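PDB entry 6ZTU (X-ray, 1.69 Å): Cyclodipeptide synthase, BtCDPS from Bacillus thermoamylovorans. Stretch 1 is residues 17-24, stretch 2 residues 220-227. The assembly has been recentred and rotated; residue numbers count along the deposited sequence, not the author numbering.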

# COMPACT_ATOMS: atom_id res chain seq x y z
N ARG A 17 -0.61 12.01 15.32
CA ARG A 17 -0.73 11.54 16.70
C ARG A 17 -1.84 10.51 16.85
O ARG A 17 -1.74 9.61 17.69
CB ARG A 17 -0.97 12.71 17.65
CG ARG A 17 0.22 13.65 17.75
CD ARG A 17 1.38 12.98 18.44
NE ARG A 17 2.48 13.93 18.61
CZ ARG A 17 3.68 13.61 19.08
NH1 ARG A 17 3.95 12.36 19.43
NH2 ARG A 17 4.61 14.55 19.18
N ASN A 18 -2.88 10.60 16.02
CA ASN A 18 -3.90 9.55 16.03
C ASN A 18 -3.34 8.23 15.53
O ASN A 18 -3.63 7.16 16.09
CB ASN A 18 -5.10 9.99 15.20
CG ASN A 18 -6.30 9.07 15.39
OD1 ASN A 18 -6.71 8.35 14.47
ND2 ASN A 18 -6.87 9.09 16.58
N CYS A 19 -2.50 8.28 14.48
CA CYS A 19 -1.88 7.05 13.99
C CYS A 19 -1.01 6.44 15.08
O CYS A 19 -0.94 5.21 15.23
CB CYS A 19 -1.05 7.32 12.73
SG CYS A 19 -1.91 8.18 11.41
N GLU A 20 -0.34 7.29 15.86
CA GLU A 20 0.50 6.80 16.95
C GLU A 20 -0.34 6.06 18.00
O GLU A 20 0.09 5.03 18.51
CB GLU A 20 1.24 7.96 17.59
CG GLU A 20 2.17 7.55 18.71
CD GLU A 20 2.88 8.74 19.33
OE1 GLU A 20 2.27 9.83 19.42
OE2 GLU A 20 4.06 8.58 19.70
N LYS A 21 -1.52 6.60 18.32
CA LYS A 21 -2.40 5.94 19.29
C LYS A 21 -2.83 4.58 18.77
O LYS A 21 -2.79 3.58 19.51
CB LYS A 21 -3.62 6.81 19.58
CG LYS A 21 -3.32 8.12 20.30
CD LYS A 21 -4.49 9.09 20.21
CE LYS A 21 -4.39 10.15 21.30
NZ LYS A 21 -4.09 9.55 22.64
N ILE A 22 -3.22 4.51 17.50
CA ILE A 22 -3.66 3.24 16.93
C ILE A 22 -2.51 2.25 16.89
O ILE A 22 -2.68 1.06 17.19
CB ILE A 22 -4.26 3.46 15.53
CG1 ILE A 22 -5.52 4.32 15.65
CG2 ILE A 22 -4.53 2.12 14.86
CD1 ILE A 22 -6.02 4.86 14.32
N TYR A 23 -1.32 2.73 16.53
CA TYR A 23 -0.14 1.86 16.53
C TYR A 23 0.14 1.32 17.93
O TYR A 23 0.43 0.13 18.10
CB TYR A 23 1.07 2.64 16.01
CG TYR A 23 2.39 2.02 16.36
CD1 TYR A 23 2.79 0.82 15.78
CD2 TYR A 23 3.25 2.63 17.27
CE1 TYR A 23 3.99 0.25 16.10
CE2 TYR A 23 4.46 2.05 17.59
CZ TYR A 23 4.83 0.87 17.00
OH TYR A 23 6.04 0.28 17.31
N LYS A 24 0.07 2.18 18.95
CA LYS A 24 0.35 1.71 20.30
C LYS A 24 -0.70 0.73 20.80
O LYS A 24 -0.40 -0.09 21.68
CB LYS A 24 0.46 2.90 21.24
CG LYS A 24 1.79 3.65 21.08
CD LYS A 24 1.84 4.85 22.00
CE LYS A 24 3.08 5.70 21.72
NZ LYS A 24 4.33 4.91 21.87
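Stretch 2 (220-227) SDNQGYII

Stretch 2 approaches the helix of residues 17-24 as a turn that opens into a β-strand. The strand, residues 223-227, runs at right angles to the helix, with a signed crossing angle of -90° and a closest approach between axes of 6.9 Å, close enough for backbone to meet backbone.

Ser220 begins a type I β turn, closed by a hydrogen bond from Gln223 N to Ser220 O (3.0 Å), and itself scarcely touches the helix. Asp221, an exposed residue whose charged side chain suits such a place, meets the helix through its backbone: Asp221 O lies 3.9 Å from Ile22 CD1. Asn222 has a CA-to-CB bond pointing away from the helix, its ND2 satisfied by a hydrogen bond elsewhere in the structure, and its carbonyl carbon C rests 3.5 Å from Ile22 CD1. Ile22 CD1 thus packs along the turn's backbone, lying 3.6 Å from Gln223 C as well. Gln223 opens the strand with extended backbone angles; its CB also points away. It is buried, and its OE1 is hydrogen-bonded elsewhere, so the polar chain is tolerated.

At Gly224 the backbones come closest, CA to CA: Gly224 CA lies 4.1 Å from Cys19 CA. A β-carbon here would point toward the helix and come within 3.0 Å of Cys19 CA, a clash, so the absence of a side chain permits the close crossing. Cys19 SG lies 3.5 Å from Gly224 CA. Tyr225 turns its CB away, its OH hydrogen-bonded elsewhere, but Tyr225 N donates a hydrogen bond to Cys19 SG (3.3 Å, 161°), the sulfur serving as acceptor for a backbone N-H. Strand alternation then brings Ile226 back toward the helix, where Ile226 CD1 meets Tyr23 CD1 at 4.1 Å, an apolar contact suited to a branched aliphatic chain beside an aromatic ring. Ile227 lies out of reach of residues 17-24.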

# COMPACT_ATOMS: atom_id res chain seq x y z
N SER A 220 -10.51 7.36 7.88
CA SER A 220 -11.38 6.93 8.98
C SER A 220 -10.70 7.15 10.32
O SER A 220 -9.47 7.04 10.45
CB SER A 220 -11.76 5.46 8.82
OG SER A 220 -12.52 5.28 7.64
N ASP A 221 -11.52 7.44 11.34
CA ASP A 221 -11.00 7.73 12.68
C ASP A 221 -10.21 6.57 13.26
O ASP A 221 -9.37 6.78 14.14
CB ASP A 221 -12.15 8.06 13.63
CG ASP A 221 -12.78 9.40 13.34
OD1 ASP A 221 -12.15 10.23 12.65
OD2 ASP A 221 -13.92 9.62 13.81
N ASN A 222 -10.49 5.34 12.81
CA ASN A 222 -9.83 4.14 13.29
C ASN A 222 -8.72 3.67 12.37
O ASN A 222 -8.27 2.52 12.48
CB ASN A 222 -10.85 3.00 13.48
CG ASN A 222 -11.45 2.56 12.16
OD1 ASN A 222 -11.42 3.29 11.17
ND2 ASN A 222 -12.01 1.35 12.15
N GLN A 223 -8.26 4.53 11.46
CA GLN A 223 -7.24 4.19 10.48
C GLN A 223 -6.01 5.05 10.71
O GLN A 223 -6.13 6.27 10.88
CB GLN A 223 -7.78 4.40 9.05
CG GLN A 223 -6.83 3.91 7.96
CD GLN A 223 -6.69 2.40 7.96
OE1 GLN A 223 -7.51 1.69 8.55
NE2 GLN A 223 -5.65 1.90 7.30
N GLY A 224 -4.83 4.42 10.71
CA GLY A 224 -3.57 5.13 10.78
C GLY A 224 -2.61 4.68 9.69
O GLY A 224 -2.86 3.71 8.97
N TYR A 225 -1.50 5.41 9.59
CA TYR A 225 -0.43 5.11 8.65
C TYR A 225 0.89 5.23 9.40
O TYR A 225 1.10 6.20 10.12
CB TYR A 225 -0.44 6.09 7.47
CG TYR A 225 0.60 5.81 6.40
CD1 TYR A 225 0.30 5.01 5.30
CD2 TYR A 225 1.89 6.37 6.49
CE1 TYR A 225 1.26 4.76 4.31
CE2 TYR A 225 2.86 6.11 5.49
CZ TYR A 225 2.53 5.32 4.41
OH TYR A 225 3.47 5.07 3.42
N ILE A 226 1.78 4.25 9.23
CA ILE A 226 3.10 4.33 9.86
C ILE A 226 4.19 4.08 8.84
O ILE A 226 4.05 3.24 7.94
CB ILE A 226 3.24 3.35 11.05
CG1 ILE A 226 3.05 1.89 10.62
CG2 ILE A 226 2.31 3.75 12.19
CD1 ILE A 226 3.30 0.91 11.72
N ILE A 227 5.30 4.78 9.02
CA ILE A 227 6.52 4.53 8.26
C ILE A 227 7.39 3.59 9.07
O ILE A 227 7.65 3.83 10.26
CB ILE A 227 7.28 5.85 7.99
CG1 ILE A 227 6.42 6.83 7.20
CG2 ILE A 227 8.59 5.56 7.25
CD1 ILE A 227 6.98 8.26 7.27